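Local structure of DUF5063 domain-containing protein (Bacteroides fragilis, 3NRH) at residues I14-V19 with P47-K52; M33-F38 with I86-D91. The protein is of unknown function and belongs to the DUF5063 family, folding as a predominantly alpha-helical protein seen here as a two-chain assembly. All coordinates share one frame; numbering follows the deposited sequence.

Contact 1: residues I14-V19 with P47-K52; sequences IEFVTV and PLLYLK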
ATOM      1  N   ILE A  14      -1.073 -19.160  -1.822  1.00 14.11           N
ATOM      2  CA  ILE A  14      -1.022 -19.468  -0.393  1.00 15.96           C
ATOM      3  C   ILE A  14      -0.786 -18.224   0.464  1.00 15.64           C
ATOM      4  O   ILE A  14      -1.477 -18.005   1.459  1.00 12.22           O
ATOM      5  CB  ILE A  14       0.098 -20.493  -0.091  1.00 21.81           C
ATOM      6  CG1 ILE A  14      -0.142 -21.765  -0.906  1.00 28.67           C
ATOM      7  CG2 ILE A  14       0.149 -20.802   1.406  1.00 17.59           C
ATOM      8  CD1 ILE A  14      -1.499 -22.391  -0.679  1.00 31.84           C
ATOM      9  N   GLU A  15       0.193 -17.411   0.083  1.00 14.35           N
ATOM     10  CA  GLU A  15       0.481 -16.204   0.843  1.00 14.63           C
ATOM     11  C   GLU A  15      -0.689 -15.225   0.783  1.00 11.59           C
ATOM     12  O   GLU A  15      -0.942 -14.506   1.745  1.00 13.62           O
ATOM     13  CB  GLU A  15       1.756 -15.535   0.331  1.00 18.84           C
ATOM     14  CG  GLU A  15       2.989 -16.410   0.479  1.00 31.50           C
ATOM     15  CD  GLU A  15       4.276 -15.619   0.404  1.00 41.77           C
ATOM     16  OE1 GLU A  15       4.415 -14.786  -0.519  1.00 37.04           O
ATOM     17  OE2 GLU A  15       5.153 -15.836   1.268  1.00 47.25           O
ATOM     18  N   PHE A  16      -1.399 -15.200  -0.341  1.00 10.73           N
ATOM     19  CA  PHE A  16      -2.557 -14.316  -0.469  1.00 12.30           C
ATOM     20  C   PHE A  16      -3.647 -14.793   0.496  1.00 10.21           C
ATOM     21  O   PHE A  16      -4.263 -13.991   1.199  1.00  9.82           O
ATOM     22  CB  PHE A  16      -3.097 -14.329  -1.901  1.00 11.92           C
ATOM     23  CG  PHE A  16      -4.324 -13.476  -2.092  1.00  8.44           C
ATOM     24  CD1 PHE A  16      -4.262 -12.094  -1.915  1.00 11.22           C
ATOM     25  CD2 PHE A  16      -5.543 -14.053  -2.424  1.00  9.84           C
ATOM     26  CE1 PHE A  16      -5.407 -11.302  -2.065  1.00 15.14           C
ATOM     27  CE2 PHE A  16      -6.691 -13.273  -2.577  1.00 17.11           C
ATOM     28  CZ  PHE A  16      -6.621 -11.895  -2.396  1.00 17.24           C
ATOM     29  N   VAL A  17      -3.879 -16.101   0.531  1.00 11.76           N
ATOM     30  CA  VAL A  17      -4.892 -16.658   1.421  1.00 11.32           C
ATOM     31  C   VAL A  17      -4.595 -16.261   2.865  1.00 10.16           C
ATOM     32  O   VAL A  17      -5.498 -15.861   3.601  1.00 11.38           O
ATOM     33  CB  VAL A  17      -4.967 -18.204   1.299  1.00  8.45           C
ATOM     34  CG1 VAL A  17      -5.830 -18.783   2.413  1.00 12.88           C
ATOM     35  CG2 VAL A  17      -5.563 -18.588  -0.062  1.00  9.58           C
ATOM     36  N   THR A  18      -3.327 -16.351   3.261  1.00  8.94           N
ATOM     37  CA  THR A  18      -2.929 -15.993   4.618  1.00  7.99           C
ATOM     38  C   THR A  18      -3.255 -14.542   4.983  1.00 10.34           C
ATOM     39  O   THR A  18      -3.853 -14.281   6.028  1.00 10.13           O
ATOM     40  CB  THR A  18      -1.430 -16.250   4.829  1.00 10.12           C
ATOM     41  OG1 THR A  18      -1.164 -17.639   4.612  1.00 12.97           O
ATOM     42  CG2 THR A  18      -1.011 -15.875   6.251  1.00 15.24           C
ATOM     43  N   VAL A  19      -2.878 -13.588   4.136  1.00 11.17           N
ATOM     44  CA  VAL A  19      -3.173 -12.194   4.460  1.00  8.70           C
ATOM     45  C   VAL A  19      -4.669 -11.907   4.334  1.00  8.96           C
ATOM     46  O   VAL A  19      -5.213 -11.099   5.084  1.00  8.88           O
ATOM     47  CB  VAL A  19      -2.374 -11.209   3.564  1.00 14.44           C
ATOM     48  CG1 VAL A  19      -2.732 -11.414   2.107  1.00 21.03           C
ATOM     49  CG2 VAL A  19      -2.647  -9.767   4.006  1.00 12.58           C
ATOM     50  N   PRO A  47      -1.608  -2.656   2.736  1.00 10.67           N
ATOM     51  CA  PRO A  47      -0.554  -2.707   1.716  1.00 14.02           C
ATOM     52  C   PRO A  47      -0.078  -4.127   1.426  1.00 15.42           C
ATOM     53  O   PRO A  47       0.292  -4.448   0.295  1.00 11.70           O
ATOM     54  CB  PRO A  47       0.546  -1.813   2.297  1.00 13.19           C
ATOM     55  CG  PRO A  47       0.330  -1.902   3.785  1.00 13.21           C
ATOM     56  CD  PRO A  47      -1.181  -1.866   3.907  1.00 10.65           C
ATOM     57  N   LEU A  48      -0.090  -4.979   2.444  1.00 12.44           N
ATOM     58  CA  LEU A  48       0.336  -6.359   2.251  1.00 10.53           C
ATOM     59  C   LEU A  48      -0.708  -7.100   1.419  1.00  9.70           C
ATOM     60  O   LEU A  48      -0.367  -7.921   0.570  1.00  9.57           O
ATOM     61  CB  LEU A  48       0.522  -7.059   3.600  1.00  8.53           C
ATOM     62  CG  LEU A  48       1.045  -8.501   3.523  1.00 10.22           C
ATOM     63  CD1 LEU A  48       2.358  -8.555   2.755  1.00 13.16           C
ATOM     64  CD2 LEU A  48       1.223  -9.036   4.927  1.00 18.23           C
ATOM     65  N   LEU A  49      -1.982  -6.804   1.665  1.00  7.95           N
ATOM     66  CA  LEU A  49      -3.063  -7.440   0.924  1.00 10.04           C
ATOM     67  C   LEU A  49      -2.982  -7.036  -0.549  1.00 10.79           C
ATOM     68  O   LEU A  49      -3.155  -7.869  -1.445  1.00  9.28           O
ATOM     69  CB  LEU A  49      -4.420  -7.037   1.518  1.00  9.79           C
ATOM     70  CG  LEU A  49      -5.693  -7.619   0.892  1.00 11.48           C
ATOM     71  CD1 LEU A  49      -5.699  -9.135   1.014  1.00 14.16           C
ATOM     72  CD2 LEU A  49      -6.915  -7.028   1.591  1.00 11.99           C
ATOM     73  N   TYR A  50      -2.703  -5.760  -0.798  1.00  9.80           N
ATOM     74  CA  TYR A  50      -2.592  -5.262  -2.163  1.00 11.01           C
ATOM     75  C   TYR A  50      -1.421  -5.945  -2.873  1.00  9.49           C
ATOM     76  O   TYR A  50      -1.543  -6.406  -4.013  1.00 11.02           O
ATOM     77  CB  TYR A  50      -2.366  -3.746  -2.164  1.00 10.34           C
ATOM     78  CG  TYR A  50      -2.400  -3.149  -3.552  1.00 11.38           C
ATOM     79  CD1 TYR A  50      -3.595  -2.695  -4.108  1.00  7.71           C
ATOM     80  CD2 TYR A  50      -1.250  -3.108  -4.337  1.00 10.65           C
ATOM     81  CE1 TYR A  50      -3.645  -2.216  -5.421  1.00 10.79           C
ATOM     82  CE2 TYR A  50      -1.288  -2.639  -5.649  1.00 11.12           C
ATOM     83  CZ  TYR A  50      -2.489  -2.198  -6.184  1.00 11.80           C
ATOM     84  OH  TYR A  50      -2.527  -1.775  -7.492  1.00 16.85           O
ATOM     85  N   LEU A  51      -0.281  -5.996  -2.193  1.00  8.34           N
ATOM     86  CA  LEU A  51       0.911  -6.615  -2.752  1.00 12.11           C
ATOM     87  C   LEU A  51       0.684  -8.082  -3.109  1.00 12.55           C
ATOM     88  O   LEU A  51       1.017  -8.518  -4.208  1.00  9.21           O
ATOM     89  CB  LEU A  51       2.067  -6.493  -1.760  1.00  9.85           C
ATOM     90  CG  LEU A  51       3.386  -7.170  -2.133  1.00 12.74           C
ATOM     91  CD1 LEU A  51       3.891  -6.649  -3.464  1.00 16.00           C
ATOM     92  CD2 LEU A  51       4.408  -6.906  -1.024  1.00 13.83           C
ATOM     93  N   LYS A  52       0.121  -8.847  -2.181  1.00  9.24           N
ATOM     94  CA  LYS A  52      -0.130 -10.262  -2.441  1.00  8.62           C
ATOM     95  C   LYS A  52      -1.139 -10.473  -3.571  1.00 11.37           C
ATOM     96  O   LYS A  52      -1.012 -11.411  -4.358  1.00 11.75           O
ATOM     97  CB  LYS A  52      -0.594 -10.958  -1.154  1.00  7.09           C
ATOM     98  CG  LYS A  52       0.475 -11.004  -0.070  1.00 12.02           C
ATOM     99  CD  LYS A  52       1.762 -11.648  -0.591  1.00 16.38           C
ATOM    100  CE  LYS A  52       2.919 -11.501   0.385  1.00 31.02           C
ATOM    101  NZ  LYS A  52       4.204 -11.976  -0.211  1.00 31.32           N
TER
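Glu-15 and Lys-52 carry the charged part of this contact. Lys-52 NZ gives a hydrogen bond to Glu-15 OE1 at 2.8 Å, within a salt bridge. The ammonium comes from above the carboxylate plane, 53° out of it. The lysine chain bends at its second torsion (chi2 -55°), which carries Lys-52 CD toward Glu-15, 4.0 Å from Glu-15 CB. From there the chain runs extended to NZ. Glu-15 is exposed, while Lys-52 is only partly so.

The apolar part centres on Val-19. Its CG2 packs against the backbone of Leu-49, 3.8 Å from Leu-49 N, and also meets Leu-48 CG. Its CG1 touches two side chains, Leu-49 CD1 and Lys-52 CG. Both valine branches are thus in use between Leu-48, Leu-49 and Lys-52. The Phe-16 and Lys-52 side chains slide past each other in opposite directions, with Lys-52 CB at the ring edge, in plane, 3.9 Å from Phe-16 CD1. Leu-49 CD1 approaches the same ring obliquely, 3.8 Å from Phe-16 CE1. Leu-49 CD1 therefore bridges Phe-16 and Val-19.

Phe-16 also touches Cys-145 of helix 135-169. On the partner segment, Leu-48 packs on Leu-51 of the second subunit, and Tyr-50 OH is hydrogen-bonded to His-165 of that subunit. Helix 35-54 thus serves both this contact and the dimer interface. The axes of the two short segments run nearly antiparallel, at 154°, and approach to 9.2 Å. This is plain packing of two antiparallel helices in a predominantly alpha-helical bundle, with a largely apolar seam in which Phe-16, Val-19 and Leu-49 are buried, and a salt bridge beside it.

Contact 2: residues M33-F38 with I86-D91; sequences MKRSTF and ILAEKD
A helix start meets a helix end here: Arg-35, in the first turn of helix 35-54, reaches the C-terminal end of helix 73-87. Ala-88 leaves helix 73-87 with positive phi, and a short 3-10 segment follows.

Arg-35 makes most of the contact. Its NE gives a nearly straight hydrogen bond to Ile-86 O, 3.1 Å long with an N-H...O angle of 168°. The carbonyl oxygen lies at the guanidinium edge, in plane. A bend at the third torsion (chi3 -59°) puts NE within reach of it. Leu-87 O sits over one guanidinium face, 3.1 Å above the plane and offset toward the rim, without a hydrogen bond. Two carbonyl oxygens from the helix end thus lie close to the cation, one at its edge and one over a face.

Farther out, Arg-35 NH2 is hydrogen-bonded to Glu-89 OE2 at 3.2 Å, in a salt bridge. It meets OE2 on the syn side but tilted out of the carboxylate plane, and the bond is not straight. The two planes are 56° apart. A water links the same two atoms, accepting from NH2 and donating to OE2. Lys-90 NZ forms a long salt bridge, 3.6 Å, with Glu-89 OE1. Each oxygen thus faces one positive group, and the carboxylate probably eases the nearness of the like charges Arg-35 NH1 and Lys-90 NZ.

The apolar side is looser. Ile-86 CG2 lies 4.1 Å from Phe-38 CB, and Leu-87 CG approaches the Phe-38 ring obliquely.

Phe-38 continues inward to Phe-26 and Leu-27 of helix 11-28, Leu-83 of helix 73-87 and Leu-116 of helix 112-131. Just before strand 92-94, Asp-91 OD2 is hydrogen-bonded to Ser-113 OG, and the Asp-91 backbone to that of Ile-112, at the start of helix 112-131.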
HETATM    1  N   MSE A  33     -11.466  -3.353  19.992  1.00 43.45           N
HETATM    2  CA  MSE A  33     -10.277  -2.505  19.992  1.00 36.29           C
HETATM    3  C   MSE A  33     -10.566  -1.012  19.870  1.00 34.45           C
HETATM    4  O   MSE A  33     -11.677  -0.601  19.537  1.00 32.92           O
HETATM    5  CB  MSE A  33      -9.349  -2.925  18.857  1.00 38.49           C
HETATM    6  CG  MSE A  33      -9.940  -2.707  17.481  1.00 43.50           C
HETATM    7 SE   MSE A  33      -8.781  -3.372  16.103  1.00 42.21          SE
HETATM    8  CE  MSE A  33      -9.541  -5.141  15.896  1.00 42.43           C
ATOM      9  N   LYS A  34      -9.536  -0.213  20.131  1.00 28.76           N
ATOM     10  CA  LYS A  34      -9.626   1.240  20.067  1.00 27.01           C
ATOM     11  C   LYS A  34      -9.331   1.711  18.644  1.00 19.56           C
ATOM     12  O   LYS A  34      -8.731   0.983  17.854  1.00 16.66           O
ATOM     13  CB  LYS A  34      -8.616   1.868  21.028  1.00 26.58           C
ATOM     14  CG  LYS A  34      -8.630   1.287  22.440  1.00 35.23           C
ATOM     15  CD  LYS A  34      -9.971   1.483  23.129  1.00 38.09           C
ATOM     16  CE  LYS A  34     -10.276   2.954  23.351  1.00 46.55           C
ATOM     17  NZ  LYS A  34     -11.577   3.150  24.049  1.00 57.59           N
ATOM     18  N   ARG A  35      -9.739   2.933  18.324  1.00 15.20           N
ATOM     19  CA  ARG A  35      -9.512   3.470  16.988  1.00 18.86           C
ATOM     20  C   ARG A  35      -8.035   3.550  16.606  1.00 17.73           C
ATOM     21  O   ARG A  35      -7.677   3.276  15.462  1.00 14.54           O
ATOM     22  CB  ARG A  35     -10.133   4.860  16.853  1.00 15.78           C
ATOM     23  CG  ARG A  35     -10.020   5.442  15.452  1.00 17.87           C
ATOM     24  CD  ARG A  35     -10.380   6.922  15.454  1.00 24.11           C
ATOM     25  NE  ARG A  35     -11.732   7.148  15.949  1.00 34.42           N
ATOM     26  CZ  ARG A  35     -12.205   8.339  16.303  1.00 35.96           C
ATOM     27  NH1 ARG A  35     -11.432   9.414  16.219  1.00 27.21           N
ATOM     28  NH2 ARG A  35     -13.451   8.454  16.743  1.00 34.78           N
ATOM     29  N   SER A  36      -7.179   3.930  17.551  1.00 18.25           N
ATOM     30  CA  SER A  36      -5.753   4.039  17.257  1.00 18.11           C
ATOM     31  C   SER A  36      -5.191   2.699  16.793  1.00 15.49           C
ATOM     32  O   SER A  36      -4.458   2.631  15.805  1.00 13.16           O
ATOM     33  CB  SER A  36      -4.982   4.535  18.486  1.00 17.85           C
ATOM     34  OG  SER A  36      -5.172   3.681  19.603  1.00 18.72           O
ATOM     35  N   THR A  37      -5.548   1.637  17.504  1.00 18.78           N
ATOM     36  CA  THR A  37      -5.082   0.299  17.163  1.00 18.96           C
ATOM     37  C   THR A  37      -5.656  -0.137  15.818  1.00 15.56           C
ATOM     38  O   THR A  37      -4.964  -0.753  15.004  1.00 14.87           O
ATOM     39  CB  THR A  37      -5.493  -0.717  18.242  1.00 20.68           C
ATOM     40  OG1 THR A  37      -4.986  -0.286  19.510  1.00 28.89           O
ATOM     41  CG2 THR A  37      -4.923  -2.091  17.922  1.00 28.92           C
ATOM     42  N   PHE A  38      -6.926   0.186  15.589  1.00 14.38           N
ATOM     43  CA  PHE A  38      -7.591  -0.163  14.341  1.00 17.75           C
ATOM     44  C   PHE A  38      -6.900   0.499  13.152  1.00 20.74           C
ATOM     45  O   PHE A  38      -6.566  -0.159  12.164  1.00 13.48           O
ATOM     46  CB  PHE A  38      -9.055   0.284  14.367  1.00 13.48           C
ATOM     47  CG  PHE A  38      -9.790  -0.014  13.096  1.00 15.79           C
ATOM     48  CD1 PHE A  38     -10.194  -1.311  12.800  1.00 18.32           C
ATOM     49  CD2 PHE A  38     -10.036   0.991  12.170  1.00 21.38           C
ATOM     50  CE1 PHE A  38     -10.833  -1.603  11.597  1.00 17.50           C
ATOM     51  CE2 PHE A  38     -10.674   0.710  10.962  1.00 19.00           C
ATOM     52  CZ  PHE A  38     -11.072  -0.590  10.677  1.00 14.69           C
ATOM     53  N   ILE A  86     -16.416   2.671  15.054  1.00 15.85           N
ATOM     54  CA  ILE A  86     -15.027   2.749  15.491  1.00 15.77           C
ATOM     55  C   ILE A  86     -14.377   4.032  14.991  1.00 17.39           C
ATOM     56  O   ILE A  86     -13.684   4.722  15.742  1.00 16.83           O
ATOM     57  CB  ILE A  86     -14.190   1.554  14.951  1.00 23.40           C
ATOM     58  CG1 ILE A  86     -14.809   0.221  15.376  1.00 32.24           C
ATOM     59  CG2 ILE A  86     -12.753   1.656  15.448  1.00 31.90           C
ATOM     60  CD1 ILE A  86     -14.805  -0.021  16.872  1.00 48.19           C
ATOM     61  N   LEU A  87     -14.603   4.344  13.718  1.00 18.03           N
ATOM     62  CA  LEU A  87     -14.032   5.535  13.092  1.00 20.11           C
ATOM     63  C   LEU A  87     -14.723   6.845  13.477  1.00 23.33           C
ATOM     64  O   LEU A  87     -14.085   7.885  13.528  1.00 24.04           O
ATOM     65  CB  LEU A  87     -14.031   5.368  11.565  1.00 15.69           C
ATOM     66  CG  LEU A  87     -12.986   4.394  11.019  1.00 23.33           C
ATOM     67  CD1 LEU A  87     -13.256   4.137   9.551  1.00 27.45           C
ATOM     68  CD2 LEU A  87     -11.598   4.993  11.212  1.00 28.03           C
ATOM     69  N   ALA A  88     -16.019   6.780  13.756  1.00 20.38           N
ATOM     70  CA  ALA A  88     -16.808   7.955  14.140  1.00 24.45           C
ATOM     71  C   ALA A  88     -16.685   9.053  13.086  1.00 26.41           C
ATOM     72  O   ALA A  88     -16.802   8.783  11.904  1.00 19.82           O
ATOM     73  CB  ALA A  88     -16.350   8.473  15.497  1.00 25.55           C
ATOM     74  N   GLU A  89     -16.446  10.295  13.504  1.00 29.00           N
ATOM     75  CA  GLU A  89     -16.282  11.406  12.555  1.00 35.40           C
ATOM     76  C   GLU A  89     -15.145  11.206  11.535  1.00 40.75           C
ATOM     77  O   GLU A  89     -15.094  11.901  10.522  1.00 54.56           O
ATOM     78  CB  GLU A  89     -16.097  12.742  13.315  1.00 42.46           C
ATOM     79  CG  GLU A  89     -15.882  12.637  14.830  1.00 41.61           C
ATOM     80  CD  GLU A  89     -14.438  12.336  15.230  1.00 49.10           C
ATOM     81  OE1 GLU A  89     -13.511  13.010  14.709  1.00 46.09           O
ATOM     82  OE2 GLU A  89     -14.239  11.434  16.079  1.00 52.95           O
ATOM     83  N   LYS A  90     -14.248  10.258  11.812  1.00 31.44           N
ATOM     84  CA  LYS A  90     -13.104   9.919  10.934  1.00 26.14           C
ATOM     85  C   LYS A  90     -13.496   9.083   9.723  1.00 22.65           C
ATOM     86  O   LYS A  90     -12.711   8.889   8.795  1.00 16.57           O
ATOM     87  CB  LYS A  90     -12.081   9.080  11.701  1.00 24.92           C
ATOM     88  CG  LYS A  90     -10.749   9.708  11.891  1.00 41.36           C
ATOM     89  CD  LYS A  90     -10.858  10.785  12.933  1.00 40.97           C
ATOM     90  CE  LYS A  90     -10.563  12.202  12.438  1.00 38.20           C
ATOM     91  NZ  LYS A  90     -10.056  12.936  13.634  1.00 35.33           N
ATOM     92  N   ASP A  91     -14.697   8.535   9.778  1.00 19.21           N
ATOM     93  CA  ASP A  91     -15.150   7.665   8.713  1.00 16.68           C
ATOM     94  C   ASP A  91     -15.325   8.354   7.370  1.00 19.44           C
ATOM     95  O   ASP A  91     -15.055   7.773   6.312  1.00 19.92           O
ATOM     96  CB  ASP A  91     -16.457   6.998   9.129  1.00 21.45           C
ATOM     97  CG  ASP A  91     -16.749   5.776   8.315  1.00 18.73           C
ATOM     98  OD1 ASP A  91     -15.777   5.061   7.993  1.00 16.33           O
ATOM     99  OD2 ASP A  91     -17.933   5.529   8.013  1.00 19.14           O
TER
HETATM  100  O   HOH W   1     -14.418  10.266  18.724  1.00 42.40           O

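In the fold
From the N terminus, helix 11-28 comes first and carries residues 14-19. The chain then turns into helix 35-54, whose first turn belongs to contact 2 and whose later part belongs to contact 1. Contact 1 closes the shorter loop, with 27 residues between its segments, and pairs helices 11-28 and 35-54. Contact 2 closes a longer one of 47 residues, bringing the end of helix 73-87 back to the start of helix 35-54. The two loops cross, since their segments alternate along the chain. Their centres lie 23 Å apart and they do not touch. Helix 35-54 joins them, and contact 1 lies nearer the chain centre.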